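Local coordinates for exported gluconolactonase (Xanthomonas campestris pv. campestris, PDB 3DR2) that catalyses the hydrolysis of gluconolactone to gluconate in glucose secondary metabolism, as a calcium-binding six-bladed propeller enzyme of the SMP-30 family, at the calcium ion site and the interface of chains A and B. Numbering follows the deposited sequence. Chains: chain A/B, Exported gluconolactonase.

About 21 Å separates the centres of the C-alpha atoms of contact 1, the calcium site inside chain A, from those of contact 2, a patch of the two-fold interface between chains A and B. They have no residue in common, but neighbouring stretches of chain A serve both: A:Thr45 of contact 2 lies just before strand 47-53, which gives A:Glu48 to the metal in contact 1. Chain B supplies nothing to the calcium shell described here, so each propeller appears to hold a complete metal site. Contact 2, by contrast, joins the two propellers, and its twin repeats with the chains exchanged.

Contact 1: the calcium ion site. Residues chain A 48-49, 89, 134-135, 191-192, 207, 242-243, 280-281. With CA (calcium ion), chain C.
In A:Asn134, A:Asn191 and A:Asp242, CG stands anti to the backbone N (chi1 -168°, -155° and -156°), while the chain of A:Glu48 bends at chi2, and together these torsions turn four oxygens inward onto one calcium ion. This is the metal site of the SMP-30/gluconolactonase propeller, which very probably serves lactone hydrolysis. Each protein ligand binds through one oxygen: the amide OD1 of A:Asn134 and of A:Asn191, the carboxylate OD1 of A:Asp242, and OE2 of A:Glu48, which lies 2.5 Å from the calcium ion CA. Four waters bring the observed coordination to eight, and the two carboxylates would offset the charge of the ion.

A second shell fixes how these groups are turned. The other oxygen of A:Glu48, OE1, does not bind the metal but takes two N-H groups: the backbone N of A:Gly49 at 2.7 Å on its anti lone pair, and ND2 of A:Asn281 on its syn lone pair, at 3.0 Å from OE1 and almost straight. The carboxylate is gripped from both sides, so its rotation is probably restricted. The same ND2 of A:Asn281 reaches OD1 of A:Asp135 at 3.1 Å, meeting it from above the carboxylate plane. A:Asn191 is steadied at its far end, where ND2 points, within its own amide plane, to the hydroxyl OG1 of A:Thr207 at 2.9 Å; this leaves OD1 as the end that faces calcium.

The waters are placed by the protein as well. Water 3 lies 3.0 Å from the carbonyl O of A:Asn134, and water 2 pairs with ND2 of the same residue. Metal-bound waters are candidates for the positions a substrate would take, although the structure alone does not show this. Water 1 sits 2.6 Å from OD1 of A:Asp135, a carboxylate linked to the calcium by way of this water.

Contact 2: the interface of chains A and B. Residues chain A 5, 7, 41, 43, 45, 66, 68, 83; chain B 67, 87, 156-157, 159-161.
B:Pro156, at the start of the 3-10 helix 156-158, and A:Arg68, at the head of strand 68-73, bury 81 and 56 Å² and form the core of this patch, with A:Cys5 beside them. The B:Pro156 ring lodges among A:Val7, A:Tyr41 and A:Gln43. The A:Gln43 side chain crosses it obliquely, its CB 3.6 Å from CG of the proline, and CB of A:Val7 approaches the proline CB. A:Gln43 folds back at chi2, so that OE1 and its own backbone O both pair with water 5, which also meets N and OG of B:Ser157.

A:Arg68 runs extended from CG to NE and brings its guanidinium edge to the backbone of chain B. NH1 reaches the carbonyl O of B:Pro156 at 2.8 Å on a bent path, whereas NH2 meets O of B:Gly159 at 3.1 Å nearly straight (172° at H), both donors standing above the carbonyl planes. The CZ edge of the B:Phe87 ring comes over one guanidinium face, 3.6 Å from CZ of A:Arg68, with the planes 52° apart. NE turns back to OD1 of A:Asp83 in its own chain, at 2.9 Å.

That carboxylate is shared with the other subunit. B:Arg67, bent at chi3, grips it end-on, NH1 lying 2.8 Å from OD1 of A:Asp83 and NH2 pairing with OD2, both from above the carboxylate plane. CE1 of B:Phe87 lies over the centre of the B:Arg67 guanidinium, probably helping to fix its orientation. A:Asp83, shared by two arginines, would offset part of their combined positive charge.

Near the chain A N-terminus, SG of A:Cys5 is bonded covalently to SG of B:Cys160 at 2.0 Å, its chi1 of 76° setting the sulphur between backbone N and carbonyl carbon. Disulfide, salt bridge and packed proline, repeated by symmetry, tie two propellers into the gluconolactonase dimer.

Contact 1: the calcium ion site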
# COMPACT_ATOMS: atom_id res chain seq x y z
N GLU A 48 -9.04 2.00 7.28
CA GLU A 48 -10.33 2.65 7.09
C GLU A 48 -11.50 1.70 7.31
O GLU A 48 -11.32 0.50 7.50
CB GLU A 48 -10.41 3.19 5.65
CG GLU A 48 -10.37 4.71 5.54
CD GLU A 48 -11.73 5.33 5.71
OE1 GLU A 48 -12.54 4.80 6.51
OE2 GLU A 48 -12.01 6.35 5.06
N GLY A 49 -12.70 2.27 7.30
CA GLY A 49 -13.94 1.52 7.44
C GLY A 49 -14.13 0.42 8.47
O GLY A 49 -14.48 -0.71 8.11
N ASN A 89 -12.88 0.26 0.78
CA ASN A 89 -12.79 1.33 1.76
C ASN A 89 -13.75 1.06 2.91
O ASN A 89 -13.45 0.28 3.81
CB ASN A 89 -13.11 2.68 1.08
CG ASN A 89 -12.76 3.88 1.95
OD1 ASN A 89 -12.64 5.01 1.45
ND2 ASN A 89 -12.60 3.66 3.24
N ASN A 134 -17.33 5.54 -0.88
CA ASN A 134 -16.37 5.76 0.19
C ASN A 134 -16.74 5.10 1.53
O ASN A 134 -15.96 4.32 2.08
CB ASN A 134 -16.19 7.27 0.36
CG ASN A 134 -15.01 7.62 1.23
OD1 ASN A 134 -15.03 7.38 2.44
ND2 ASN A 134 -13.98 8.21 0.63
N ASP A 135 -17.91 5.43 2.06
CA ASP A 135 -18.34 4.85 3.34
C ASP A 135 -19.81 4.45 3.22
O ASP A 135 -20.54 4.97 2.37
CB ASP A 135 -18.12 5.87 4.47
CG ASP A 135 -17.93 5.22 5.83
OD1 ASP A 135 -17.49 5.92 6.77
OD2 ASP A 135 -18.21 4.01 5.96
N ASN A 191 -18.42 12.19 2.63
CA ASN A 191 -17.48 11.19 3.12
C ASN A 191 -18.10 10.20 4.11
O ASN A 191 -18.57 9.13 3.72
CB ASN A 191 -16.28 11.90 3.75
CG ASN A 191 -15.04 11.05 3.74
OD1 ASN A 191 -15.11 9.84 3.90
ND2 ASN A 191 -13.88 11.68 3.56
N GLY A 192 -18.09 10.55 5.39
CA GLY A 192 -18.67 9.67 6.37
C GLY A 192 -20.16 9.91 6.51
O GLY A 192 -20.68 10.91 6.02
N THR A 207 -15.82 16.56 2.89
CA THR A 207 -14.40 16.86 3.06
C THR A 207 -13.66 17.20 1.78
O THR A 207 -12.76 16.47 1.36
CB THR A 207 -13.69 15.67 3.74
OG1 THR A 207 -13.70 14.54 2.86
CG2 THR A 207 -14.40 15.30 5.03
N ASP A 242 -13.62 12.75 8.72
CA ASP A 242 -13.69 11.68 7.74
C ASP A 242 -14.86 10.73 8.02
O ASP A 242 -15.95 10.91 7.50
CB ASP A 242 -12.37 10.91 7.76
CG ASP A 242 -12.08 10.19 6.46
OD1 ASP A 242 -13.01 9.56 5.90
OD2 ASP A 242 -10.92 10.23 6.00
N GLY A 243 -14.60 9.72 8.85
CA GLY A 243 -15.65 8.78 9.20
C GLY A 243 -16.06 9.03 10.64
O GLY A 243 -15.29 9.60 11.42
N SER A 280 -8.94 8.19 10.71
CA SER A 280 -9.79 8.17 9.52
C SER A 280 -11.24 7.75 9.75
O SER A 280 -12.12 8.11 8.97
CB SER A 280 -9.18 7.22 8.48
OG SER A 280 -9.25 5.87 8.94
N ASN A 281 -11.49 6.99 10.81
CA ASN A 281 -12.84 6.51 11.05
C ASN A 281 -12.92 5.89 12.44
O ASN A 281 -11.90 5.73 13.12
CB ASN A 281 -13.18 5.43 10.00
CG ASN A 281 -14.64 5.42 9.61
OD1 ASN A 281 -15.52 5.51 10.46
ND2 ASN A 281 -14.91 5.30 8.31
CA CA C . -14.01 7.84 4.56
O HOH W 1 -15.89 7.91 6.04
O HOH W 2 -11.99 7.89 3.01
O HOH W 3 -14.59 5.51 4.42
O HOH W 4 -13.38 7.10 6.81

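Contact 2: the interface of chains A and B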
# COMPACT_ATOMS: atom_id res chain seq x y z
N CYS A 5 -4.26 -15.27 5.27
CA CYS A 5 -3.18 -15.45 6.23
C CYS A 5 -3.31 -14.60 7.48
O CYS A 5 -4.05 -13.61 7.52
CB CYS A 5 -1.81 -15.21 5.58
SG CYS A 5 -1.30 -13.49 5.25
N VAL A 7 -1.90 -11.99 9.92
CA VAL A 7 -0.92 -10.91 9.88
C VAL A 7 -0.47 -10.41 11.26
O VAL A 7 0.43 -9.58 11.35
CB VAL A 7 -1.43 -9.72 9.02
CG1 VAL A 7 -1.43 -10.12 7.55
CG2 VAL A 7 -2.82 -9.31 9.46
N TYR A 41 -3.22 -2.96 16.06
CA TYR A 41 -2.50 -3.31 14.85
C TYR A 41 -1.77 -2.07 14.38
O TYR A 41 -2.29 -0.97 14.51
CB TYR A 41 -3.49 -3.77 13.77
CG TYR A 41 -2.86 -4.44 12.56
CD1 TYR A 41 -2.39 -5.75 12.63
CD2 TYR A 41 -2.77 -3.78 11.34
CE1 TYR A 41 -1.85 -6.39 11.52
CE2 TYR A 41 -2.24 -4.40 10.21
CZ TYR A 41 -1.78 -5.71 10.31
OH TYR A 41 -1.28 -6.36 9.20
N GLN A 43 0.52 -2.39 11.37
CA GLN A 43 1.24 -2.80 10.17
C GLN A 43 0.53 -2.57 8.83
O GLN A 43 0.95 -3.10 7.81
CB GLN A 43 1.64 -4.28 10.29
CG GLN A 43 2.61 -4.56 11.43
CD GLN A 43 3.93 -3.84 11.25
OE1 GLN A 43 4.58 -3.98 10.21
NE2 GLN A 43 4.34 -3.08 12.26
N THR A 45 -1.27 0.26 5.90
CA THR A 45 -0.79 1.51 5.31
C THR A 45 -1.85 2.59 5.44
O THR A 45 -1.56 3.71 5.86
CB THR A 45 -0.41 1.36 3.83
OG1 THR A 45 0.70 0.47 3.69
CG2 THR A 45 -0.02 2.72 3.26
N GLY A 66 -3.25 -1.08 1.01
CA GLY A 66 -2.69 -2.42 1.00
C GLY A 66 -3.61 -3.43 0.33
O GLY A 66 -3.26 -4.59 0.17
N ARG A 68 -6.58 -4.90 1.29
CA ARG A 68 -7.01 -6.00 2.13
C ARG A 68 -8.12 -5.55 3.06
O ARG A 68 -8.23 -4.36 3.36
CB ARG A 68 -5.86 -6.50 3.01
CG ARG A 68 -4.84 -7.39 2.34
CD ARG A 68 -3.74 -7.72 3.34
NE ARG A 68 -2.91 -8.84 2.94
CZ ARG A 68 -1.64 -9.00 3.32
NH1 ARG A 68 -1.08 -8.10 4.10
NH2 ARG A 68 -0.95 -10.06 2.94
N ASP A 83 -8.48 -10.57 0.45
CA ASP A 83 -7.15 -10.20 -0.03
C ASP A 83 -7.17 -9.68 -1.47
O ASP A 83 -8.07 -10.00 -2.25
CB ASP A 83 -6.22 -11.41 0.08
CG ASP A 83 -4.75 -11.03 0.02
OD1 ASP A 83 -4.35 -10.04 0.67
OD2 ASP A 83 -3.98 -11.74 -0.68
N ARG B 67 0.87 -3.42 -4.36
CA ARG B 67 0.62 -4.66 -5.09
C ARG B 67 0.33 -4.49 -6.56
O ARG B 67 -0.67 -4.97 -7.08
CB ARG B 67 -0.52 -5.41 -4.41
CG ARG B 67 -0.29 -5.53 -2.91
CD ARG B 67 -1.45 -6.19 -2.20
NE ARG B 67 -1.55 -7.61 -2.53
CZ ARG B 67 -2.30 -8.47 -1.86
NH1 ARG B 67 -3.01 -8.05 -0.81
NH2 ARG B 67 -2.35 -9.75 -2.22
N PHE B 87 2.50 -9.30 -3.91
CA PHE B 87 3.64 -8.54 -3.40
C PHE B 87 4.91 -8.73 -4.21
O PHE B 87 5.95 -9.15 -3.69
CB PHE B 87 3.89 -8.88 -1.93
CG PHE B 87 2.70 -8.62 -1.04
CD1 PHE B 87 1.80 -9.63 -0.75
CD2 PHE B 87 2.46 -7.34 -0.54
CE1 PHE B 87 0.66 -9.37 0.02
CE2 PHE B 87 1.33 -7.07 0.23
CZ PHE B 87 0.43 -8.09 0.51
N PRO B 156 3.79 -7.38 7.36
CA PRO B 156 2.47 -7.57 6.74
C PRO B 156 2.21 -6.73 5.49
O PRO B 156 1.53 -7.19 4.56
CB PRO B 156 1.50 -7.22 7.87
CG PRO B 156 2.27 -7.60 9.09
CD PRO B 156 3.65 -7.08 8.79
N SER B 157 2.72 -5.51 5.46
CA SER B 157 2.51 -4.64 4.31
C SER B 157 3.26 -5.13 3.08
O SER B 157 3.03 -4.63 1.96
CB SER B 157 2.94 -3.21 4.64
OG SER B 157 4.30 -3.18 5.04
N GLY B 159 3.80 -8.79 2.50
CA GLY B 159 3.64 -10.23 2.33
C GLY B 159 2.81 -10.86 3.42
O GLY B 159 1.98 -10.18 4.04
N CYS B 160 2.99 -12.16 3.65
CA CYS B 160 2.27 -12.87 4.71
C CYS B 160 3.30 -13.36 5.71
O CYS B 160 4.18 -14.15 5.37
CB CYS B 160 1.49 -14.06 4.15
SG CYS B 160 -0.19 -13.67 3.55
N PRO B 161 3.21 -12.89 6.96
CA PRO B 161 4.15 -13.30 8.01
C PRO B 161 4.20 -14.81 8.19
O PRO B 161 3.19 -15.50 8.05
CB PRO B 161 3.61 -12.58 9.24
CG PRO B 161 3.04 -11.33 8.67
CD PRO B 161 2.31 -11.83 7.45
O HOH W 5 3.73 -3.68 7.54